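Local coordinates for SA2223 protein (PDB 5KAT) that probably binds bulky, lipophilic organic cations as a GyrI-like effector-binding protein, and is seen here holding tetraphenylphosphonium, at residues A131-L136 with I151-K156; A55-L60 with E135-G140. All blocks are in the same frame, centred on the assembly; numbering follows the deposited sequence.

In the fold
Both contacts are built on strand 133-137, which pairs with strand 148-155 in interaction 1 and with strand 57-63 in interaction 2, inside one six-stranded antiparallel sheet closed into a barrel. Their centres lie about 12 Å apart, and they share Glu135 and Leu136. Phe134 binds the two together, its CD2 meeting Leu58 CD2 at 3.5 Å and its CB meeting Gly59 O at 3.4 Å. Tetraphenylphosphonium rests against interaction 1, with Phe133, Met153 and Pro154 touching its phenyl groups. The shared Glu135 is on the same face of the sheet as Phe133 and Met153, its side chain about 9 Å from the ligand (nearest atoms).

Interaction 1: residues A131-L136 with I151-K156; sequences APFFEL and IWMPVK. With P4P (tetraphenylphosphonium), chain B.
The antiparallel beta hairpin of strands 133-137 and 148-155 forms part of the wall of the tetraphenylphosphonium site. Phe134 and Trp152 are a hydrogen-bonded pair: Trp152 N gives a nearly straight bond of 2.8 Å to Phe134 O, and Phe134 N returns one of 3.1 Å to Trp152 O. On the face away from the ligand their side chains run side by side. The Phe134 ring makes an offset stack on the five-membered ring of Trp152, centroids 4.4 Å apart and planes at 15°, while Trp152 CB sits over the phenyl face in a CH-pi contact. Phe134 reaches this position with CG between backbone N and carbonyl carbon (chi1 58°).

On the other face, the bent chain of Met153 brings SD obliquely to the Phe133 ring, 4.3 Å from its centroid, a Met-aromatic contact. Met153 CE then touches both Phe133 CD1 at 3.6 Å and ligand atom C5A at 3.5 Å. C5A also lies over one face of the Phe133 ring, and Pro154 CD meets C4D of a second phenyl group at 3.7 Å.

Trp152 NE1 is hydrogen-bonded to Glu150 OE1, and its ring meets Tyr96 edge-to-face. Met113 of helix 107-119 packs against Phe133, Ile151 and Met153; strands 57-63 and 87-102 flank the hairpin.

Interaction 2: residues A55-L60 with E135-G140; sequences AGILGL and ELYQDG
Four backbone hydrogen bonds join strand 57-60 to strand 135-137 in two antiparallel pairs, Ile57 with Tyr137 and Gly59 with Glu135. Tyr137 N to Ile57 O is the shortest at 2.8 Å; Ile57 N returns a bond to Tyr137 O at 2.9 Å. Gly59 O takes Glu135 N at 3.0 Å and a water at 2.9 Å, and the same water donates to Glu135 OE2 at 2.6 Å, bridging backbone and carboxylate. Glu135 OE1 accepts Tyr137 OH at 2.6 Å through its anti lone pair. With Tyr71 OH also on OE2, the carboxylate is gripped at both oxygens, which should fix its rotation. Glu135 and Tyr137 project from the face of the sheet whose Phe133 and Met153 touch tetraphenylphosphonium, probably part of the same pocket; glycerol bound beside Tyr137 fits this.

Ile57 CG2 packs on Tyr137 CB at 3.7 Å, and Ile57 O lies at the edge of the tyrosine ring. On the opposite face Leu58 CD1 meets Leu136 CD1 at 3.6 Å. Gly56 CA presses on Tyr137 O, which a bare backbone permits.

Strand 69-76, bonded to Leu58 and Leu60, and strand 148-155, bonded to Leu136, flank the pair.

Interaction 1: residues A131-L136 with I151-K156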
ATOM      1  N   ALA A 131      -2.186   4.250  10.844  1.00 16.50           N
ATOM      2  CA  ALA A 131      -2.951   3.544   9.822  1.00 16.77           C
ATOM      3  C   ALA A 131      -2.046   3.108   8.673  1.00 17.47           C
ATOM      4  O   ALA A 131      -1.116   3.823   8.318  1.00 17.46           O
ATOM      5  CB  ALA A 131      -4.066   4.422   9.301  1.00 16.80           C
ATOM      6  N   PRO A 132      -2.319   1.935   8.075  1.00 17.06           N
ATOM      7  CA  PRO A 132      -1.472   1.518   6.953  1.00 16.52           C
ATOM      8  C   PRO A 132      -1.589   2.446   5.745  1.00 17.83           C
ATOM      9  O   PRO A 132      -2.670   2.975   5.479  1.00 16.73           O
ATOM     10  CB  PRO A 132      -2.002   0.119   6.606  1.00 15.03           C
ATOM     11  CG  PRO A 132      -2.821  -0.305   7.786  1.00 15.86           C
ATOM     12  CD  PRO A 132      -3.370   0.948   8.367  1.00 17.64           C
ATOM     13  N   PHE A 133      -0.474   2.652   5.047  1.00 19.59           N
ATOM     14  CA  PHE A 133      -0.489   3.247   3.714  1.00 19.93           C
ATOM     15  C   PHE A 133      -0.015   2.171   2.754  1.00 19.15           C
ATOM     16  O   PHE A 133       0.647   1.218   3.175  1.00 20.16           O
ATOM     17  CB  PHE A 133       0.389   4.508   3.630  1.00 18.96           C
ATOM     18  CG  PHE A 133       1.865   4.265   3.844  1.00 21.08           C
ATOM     19  CD1 PHE A 133       2.673   3.830   2.804  1.00 20.97           C
ATOM     20  CD2 PHE A 133       2.451   4.519   5.076  1.00 22.99           C
ATOM     21  CE1 PHE A 133       4.029   3.621   2.998  1.00 22.10           C
ATOM     22  CE2 PHE A 133       3.806   4.314   5.272  1.00 23.11           C
ATOM     23  CZ  PHE A 133       4.595   3.869   4.231  1.00 22.76           C
ATOM     24  N   PHE A 134      -0.369   2.288   1.477  1.00 16.80           N
ATOM     25  CA  PHE A 134      -0.005   1.237   0.538  1.00 18.27           C
ATOM     26  C   PHE A 134       0.239   1.706  -0.885  1.00 22.15           C
ATOM     27  O   PHE A 134      -0.215   2.771  -1.308  1.00 23.19           O
ATOM     28  CB  PHE A 134      -1.077   0.138   0.536  1.00 16.03           C
ATOM     29  CG  PHE A 134      -2.467   0.609   0.179  1.00 16.23           C
ATOM     30  CD1 PHE A 134      -3.332   1.066   1.158  1.00 17.86           C
ATOM     31  CD2 PHE A 134      -2.922   0.538  -1.127  1.00 16.30           C
ATOM     32  CE1 PHE A 134      -4.614   1.477   0.836  1.00 19.48           C
ATOM     33  CE2 PHE A 134      -4.202   0.945  -1.456  1.00 17.18           C
ATOM     34  CZ  PHE A 134      -5.051   1.415  -0.473  1.00 19.05           C
ATOM     35  N   GLU A 135       1.016   0.890  -1.590  1.00 24.79           N
ATOM     36  CA  GLU A 135       1.159   0.971  -3.028  1.00 24.23           C
ATOM     37  C   GLU A 135       0.133   0.026  -3.642  1.00 21.26           C
ATOM     38  O   GLU A 135      -0.067  -1.082  -3.134  1.00 19.76           O
ATOM     39  CB  GLU A 135       2.576   0.582  -3.468  1.00 23.35           C
ATOM     40  CG  GLU A 135       3.705   1.237  -2.680  1.00 23.92           C
ATOM     41  CD  GLU A 135       4.826   0.260  -2.359  1.00 29.37           C
ATOM     42  OE1 GLU A 135       5.298  -0.436  -3.281  1.00 28.42           O
ATOM     43  OE2 GLU A 135       5.225   0.175  -1.178  1.00 34.67           O
ATOM     44  N   LEU A 136      -0.515   0.465  -4.720  1.00 20.34           N
ATOM     45  CA  LEU A 136      -1.447  -0.378  -5.467  1.00 18.75           C
ATOM     46  C   LEU A 136      -0.936  -0.577  -6.887  1.00 19.78           C
ATOM     47  O   LEU A 136      -0.734   0.392  -7.621  1.00 20.25           O
ATOM     48  CB  LEU A 136      -2.847   0.239  -5.492  1.00 19.28           C
ATOM     49  CG  LEU A 136      -3.920  -0.563  -6.236  1.00 21.48           C
ATOM     50  CD1 LEU A 136      -4.219  -1.874  -5.524  1.00 24.05           C
ATOM     51  CD2 LEU A 136      -5.184   0.261  -6.377  1.00 20.97           C
ATOM     52  N   ILE A 151      -0.235   5.401  -4.881  1.00 22.36           N
ATOM     53  CA  ILE A 151       0.222   5.440  -3.499  1.00 21.99           C
ATOM     54  C   ILE A 151      -0.875   6.052  -2.635  1.00 22.23           C
ATOM     55  O   ILE A 151      -1.218   7.229  -2.789  1.00 23.04           O
ATOM     56  CB  ILE A 151       1.520   6.248  -3.357  1.00 23.04           C
ATOM     57  CG1 ILE A 151       2.637   5.598  -4.177  1.00 24.48           C
ATOM     58  CG2 ILE A 151       1.935   6.343  -1.893  1.00 22.93           C
ATOM     59  CD1 ILE A 151       3.868   6.468  -4.336  1.00 26.30           C
ATOM     60  N   TRP A 152      -1.419   5.239  -1.731  1.00 18.65           N
ATOM     61  CA  TRP A 152      -2.554   5.629  -0.897  1.00 17.54           C
ATOM     62  C   TRP A 152      -2.113   5.994   0.513  1.00 21.43           C
ATOM     63  O   TRP A 152      -1.663   5.132   1.267  1.00 23.25           O
ATOM     64  CB  TRP A 152      -3.581   4.496  -0.837  1.00 17.07           C
ATOM     65  CG  TRP A 152      -4.290   4.243  -2.124  1.00 17.40           C
ATOM     66  CD1 TRP A 152      -3.731   3.888  -3.320  1.00 18.93           C
ATOM     67  CD2 TRP A 152      -5.703   4.308  -2.346  1.00 19.49           C
ATOM     68  NE1 TRP A 152      -4.712   3.736  -4.273  1.00 20.18           N
ATOM     69  CE2 TRP A 152      -5.930   3.988  -3.699  1.00 20.14           C
ATOM     70  CE3 TRP A 152      -6.800   4.605  -1.528  1.00 22.93           C
ATOM     71  CZ2 TRP A 152      -7.205   3.958  -4.254  1.00 22.99           C
ATOM     72  CZ3 TRP A 152      -8.066   4.577  -2.082  1.00 25.62           C
ATOM     73  CH2 TRP A 152      -8.258   4.256  -3.432  1.00 25.77           C
ATOM     74  N   MET A 153      -2.252   7.272   0.859  1.00 20.40           N
ATOM     75  CA  MET A 153      -1.913   7.777   2.189  1.00 20.74           C
ATOM     76  C   MET A 153      -3.185   8.160   2.949  1.00 20.48           C
ATOM     77  O   MET A 153      -3.929   9.030   2.503  1.00 19.35           O
ATOM     78  CB  MET A 153      -0.985   8.991   2.084  1.00 23.93           C
ATOM     79  CG  MET A 153       0.363   8.689   1.446  1.00 27.82           C
ATOM     80  SD  MET A 153       1.457   7.745   2.533  1.00 33.25           S
ATOM     81  CE  MET A 153       2.631   7.077   1.363  1.00 60.21           C
ATOM     82  N   PRO A 154      -3.436   7.519   4.102  1.00 18.97           N
ATOM     83  CA  PRO A 154      -4.683   7.809   4.822  1.00 21.55           C
ATOM     84  C   PRO A 154      -4.684   9.181   5.491  1.00 24.51           C
ATOM     85  O   PRO A 154      -3.640   9.641   5.951  1.00 24.02           O
ATOM     86  CB  PRO A 154      -4.751   6.693   5.867  1.00 19.11           C
ATOM     87  CG  PRO A 154      -3.342   6.300   6.099  1.00 17.60           C
ATOM     88  CD  PRO A 154      -2.633   6.489   4.786  1.00 16.96           C
ATOM     89  N   VAL A 155      -5.850   9.820   5.542  1.00 25.05           N
ATOM     90  CA  VAL A 155      -5.971  11.126   6.178  1.00 23.60           C
ATOM     91  C   VAL A 155      -7.264  11.269   6.966  1.00 23.57           C
ATOM     92  O   VAL A 155      -8.238  10.550   6.732  1.00 26.65           O
ATOM     93  CB  VAL A 155      -5.893  12.278   5.142  1.00 23.53           C
ATOM     94  CG1 VAL A 155      -4.476  12.413   4.594  1.00 25.41           C
ATOM     95  CG2 VAL A 155      -6.904  12.076   4.013  1.00 22.43           C
ATOM     96  N   LYS A 156      -7.246  12.200   7.915  1.00 22.23           N
ATOM     97  CA  LYS A 156      -8.435  12.590   8.667  1.00 22.47           C
ATOM     98  C   LYS A 156      -8.510  14.111   8.767  1.00 19.92           C
ATOM     99  O   LYS A 156      -7.497  14.773   8.980  1.00 19.41           O
ATOM    100  CB  LYS A 156      -8.425  11.981  10.072  1.00 28.14           C
ATOM    101  CG  LYS A 156      -8.493  10.468  10.106  1.00 37.29           C
ATOM    102  CD  LYS A 156      -8.769   9.951  11.518  1.00 46.63           C
ATOM    103  CE  LYS A 156      -7.562  10.100  12.436  1.00 53.02           C
ATOM    104  NZ  LYS A 156      -7.945  10.140  13.881  1.00 55.41           N
TER
HETATM  105  P   P4P B 201       4.476   8.827   7.341  1.00 70.46           P
HETATM  106  C1A P4P B 201       5.269   8.164   5.846  1.00 79.00           C
HETATM  107  C2A P4P B 201       6.376   7.339   5.935  1.00 78.53           C
HETATM  108  C3A P4P B 201       6.961   6.845   4.778  1.00 81.57           C
HETATM  109  C4A P4P B 201       6.442   7.175   3.535  1.00 84.90           C
HETATM  110  C5A P4P B 201       5.334   7.999   3.448  1.00 85.64           C
HETATM  111  C6A P4P B 201       4.747   8.493   4.602  1.00 82.81           C
HETATM  112  C1C P4P B 201       4.911  10.591   7.484  1.00 71.03           C
HETATM  113  C6C P4P B 201       5.888  11.130   6.658  1.00 72.62           C
HETATM  114  C5C P4P B 201       6.230  12.471   6.759  1.00 75.43           C
HETATM  115  C4C P4P B 201       5.596  13.278   7.690  1.00 76.97           C
HETATM  116  C3C P4P B 201       4.621  12.742   8.517  1.00 74.96           C
HETATM  117  C2C P4P B 201       4.280  11.401   8.416  1.00 72.48           C
HETATM  118  C1D P4P B 201       2.688   8.586   7.113  1.00 63.11           C
HETATM  119  C6D P4P B 201       2.104   7.361   7.396  1.00 65.45           C
HETATM  120  C5D P4P B 201       0.742   7.169   7.216  1.00 68.08           C
HETATM  121  C4D P4P B 201      -0.041   8.207   6.741  1.00 68.38           C
HETATM  122  C3D P4P B 201       0.544   9.425   6.444  1.00 66.15           C
HETATM  123  C2D P4P B 201       1.904   9.616   6.631  1.00 63.38           C
HETATM  124  C6B P4P B 201       5.649   8.666   9.865  1.00 69.47           C
HETATM  125  C5B P4P B 201       6.081   8.012  11.010  1.00 70.67           C
HETATM  126  C4B P4P B 201       5.911   6.643  11.131  1.00 71.82           C
HETATM  127  C3B P4P B 201       5.309   5.930  10.108  1.00 71.99           C
HETATM  128  C2B P4P B 201       4.878   6.584   8.964  1.00 70.07           C
HETATM  129  C1B P4P B 201       5.044   7.955   8.837  1.00 69.09           C

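Interaction 2: residues A55-L60 with E135-G140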
ATOM      1  N   ALA A  55      -8.490  -2.772  -7.502  1.00 33.09           N
ATOM      2  CA  ALA A  55      -8.034  -3.398  -8.739  1.00 37.19           C
ATOM      3  C   ALA A  55      -6.513  -3.413  -8.817  1.00 37.74           C
ATOM      4  O   ALA A  55      -5.892  -2.442  -9.251  1.00 42.23           O
ATOM      5  CB  ALA A  55      -8.618  -2.677  -9.947  1.00 43.24           C
ATOM      6  N   GLY A  56      -5.926  -4.527  -8.395  1.00 34.03           N
ATOM      7  CA  GLY A  56      -4.485  -4.697  -8.408  1.00 33.14           C
ATOM      8  C   GLY A  56      -4.009  -5.443  -7.179  1.00 29.58           C
ATOM      9  O   GLY A  56      -4.812  -6.006  -6.431  1.00 29.93           O
ATOM     10  N   ILE A  57      -2.696  -5.445  -6.975  1.00 26.29           N
ATOM     11  CA  ILE A  57      -2.098  -6.061  -5.799  1.00 23.74           C
ATOM     12  C   ILE A  57      -1.509  -4.966  -4.912  1.00 23.10           C
ATOM     13  O   ILE A  57      -0.953  -3.985  -5.409  1.00 24.70           O
ATOM     14  CB  ILE A  57      -1.016  -7.095  -6.186  1.00 24.91           C
ATOM     15  CG1 ILE A  57      -0.388  -7.704  -4.934  1.00 27.54           C
ATOM     16  CG2 ILE A  57       0.058  -6.468  -7.043  1.00 26.61           C
ATOM     17  CD1 ILE A  57      -0.021  -9.159  -5.103  1.00 31.89           C
ATOM     18  N   LEU A  58      -1.664  -5.127  -3.601  1.00 20.36           N
ATOM     19  CA  LEU A  58      -1.220  -4.125  -2.636  1.00 19.17           C
ATOM     20  C   LEU A  58       0.086  -4.508  -1.957  1.00 18.44           C
ATOM     21  O   LEU A  58       0.332  -5.678  -1.669  1.00 18.72           O
ATOM     22  CB  LEU A  58      -2.278  -3.912  -1.551  1.00 18.92           C
ATOM     23  CG  LEU A  58      -3.578  -3.194  -1.918  1.00 23.24           C
ATOM     24  CD1 LEU A  58      -4.513  -4.112  -2.676  1.00 22.87           C
ATOM     25  CD2 LEU A  58      -4.251  -2.684  -0.660  1.00 26.17           C
ATOM     26  N   GLY A  59       0.910  -3.497  -1.704  1.00 18.00           N
ATOM     27  CA  GLY A  59       2.009  -3.601  -0.766  1.00 18.24           C
ATOM     28  C   GLY A  59       1.764  -2.598   0.348  1.00 19.91           C
ATOM     29  O   GLY A  59       1.954  -1.393   0.160  1.00 21.64           O
ATOM     30  N   LEU A  60       1.317  -3.091   1.498  1.00 18.69           N
ATOM     31  CA  LEU A  60       0.959  -2.234   2.622  1.00 20.03           C
ATOM     32  C   LEU A  60       2.080  -2.141   3.650  1.00 21.18           C
ATOM     33  O   LEU A  60       2.631  -3.158   4.064  1.00 19.60           O
ATOM     34  CB  LEU A  60      -0.302  -2.754   3.318  1.00 20.02           C
ATOM     35  CG  LEU A  60      -1.572  -2.928   2.483  1.00 21.75           C
ATOM     36  CD1 LEU A  60      -1.789  -4.396   2.137  1.00 20.51           C
ATOM     37  CD2 LEU A  60      -2.782  -2.349   3.210  1.00 23.72           C
ATOM     38  N   GLU A 135       1.016   0.890  -1.590  1.00 24.79           N
ATOM     39  CA  GLU A 135       1.159   0.971  -3.028  1.00 24.23           C
ATOM     40  C   GLU A 135       0.133   0.026  -3.642  1.00 21.26           C
ATOM     41  O   GLU A 135      -0.067  -1.082  -3.134  1.00 19.76           O
ATOM     42  CB  GLU A 135       2.576   0.582  -3.468  1.00 23.35           C
ATOM     43  CG  GLU A 135       3.705   1.237  -2.680  1.00 23.92           C
ATOM     44  CD  GLU A 135       4.826   0.260  -2.359  1.00 29.37           C
ATOM     45  OE1 GLU A 135       5.298  -0.436  -3.281  1.00 28.42           O
ATOM     46  OE2 GLU A 135       5.225   0.175  -1.178  1.00 34.67           O
ATOM     47  N   LEU A 136      -0.515   0.465  -4.720  1.00 20.34           N
ATOM     48  CA  LEU A 136      -1.447  -0.378  -5.467  1.00 18.75           C
ATOM     49  C   LEU A 136      -0.936  -0.577  -6.887  1.00 19.78           C
ATOM     50  O   LEU A 136      -0.734   0.392  -7.621  1.00 20.25           O
ATOM     51  CB  LEU A 136      -2.847   0.239  -5.492  1.00 19.28           C
ATOM     52  CG  LEU A 136      -3.920  -0.563  -6.236  1.00 21.48           C
ATOM     53  CD1 LEU A 136      -4.219  -1.874  -5.524  1.00 24.05           C
ATOM     54  CD2 LEU A 136      -5.184   0.261  -6.377  1.00 20.97           C
ATOM     55  N   TYR A 137      -0.731  -1.840  -7.259  1.00 20.27           N
ATOM     56  CA  TYR A 137      -0.184  -2.202  -8.566  1.00 21.84           C
ATOM     57  C   TYR A 137      -1.231  -2.854  -9.451  1.00 22.18           C
ATOM     58  O   TYR A 137      -1.564  -4.026  -9.272  1.00 21.51           O
ATOM     59  CB  TYR A 137       1.005  -3.149  -8.409  1.00 22.34           C
ATOM     60  CG  TYR A 137       2.181  -2.521  -7.716  1.00 24.34           C
ATOM     61  CD1 TYR A 137       3.103  -1.767  -8.429  1.00 28.61           C
ATOM     62  CD2 TYR A 137       2.371  -2.674  -6.350  1.00 23.12           C
ATOM     63  CE1 TYR A 137       4.178  -1.184  -7.805  1.00 29.40           C
ATOM     64  CE2 TYR A 137       3.444  -2.094  -5.714  1.00 23.96           C
ATOM     65  CZ  TYR A 137       4.347  -1.348  -6.449  1.00 26.87           C
ATOM     66  OH  TYR A 137       5.429  -0.762  -5.834  1.00 27.02           O
ATOM     67  N   GLN A 138      -1.741  -2.076 -10.400  1.00 23.02           N
ATOM     68  CA  GLN A 138      -2.705  -2.553 -11.381  1.00 27.14           C
ATOM     69  C   GLN A 138      -2.035  -3.476 -12.390  1.00 26.86           C
ATOM     70  O   GLN A 138      -0.808  -3.543 -12.459  1.00 24.85           O
ATOM     71  CB  GLN A 138      -3.343  -1.372 -12.114  1.00 34.28           C
ATOM     72  CG  GLN A 138      -2.339  -0.568 -12.948  1.00 45.17           C
ATOM     73  CD  GLN A 138      -2.978   0.549 -13.756  1.00 53.59           C
ATOM     74  OE1 GLN A 138      -4.159   0.485 -14.107  1.00 53.75           O
ATOM     75  NE2 GLN A 138      -2.195   1.580 -14.061  1.00 58.27           N
ATOM     76  N   ASP A 139      -2.843  -4.171 -13.184  1.00 36.76           N
ATOM     77  CA  ASP A 139      -2.317  -4.977 -14.280  1.00 45.28           C
ATOM     78  C   ASP A 139      -1.574  -4.085 -15.266  1.00 44.59           C
ATOM     79  O   ASP A 139      -1.980  -2.949 -15.511  1.00 47.08           O
ATOM     80  CB  ASP A 139      -3.441  -5.728 -14.998  1.00 59.02           C
ATOM     81  CG  ASP A 139      -3.985  -6.886 -14.186  1.00 69.45           C
ATOM     82  OD1 ASP A 139      -3.181  -7.721 -13.714  1.00 67.39           O
ATOM     83  OD2 ASP A 139      -5.220  -6.960 -14.019  1.00 78.80           O
ATOM     84  N   GLY A 140      -0.486  -4.601 -15.825  1.00 40.30           N
ATOM     85  CA  GLY A 140       0.295  -3.858 -16.797  1.00 38.47           C
ATOM     86  C   GLY A 140       1.768  -4.199 -16.733  1.00 38.25           C
ATOM     87  O   GLY A 140       2.226  -4.873 -15.808  1.00 37.99           O
TER
HETATM   88  O   HOH W   1       3.861   0.619   1.032  1.00 25.61           O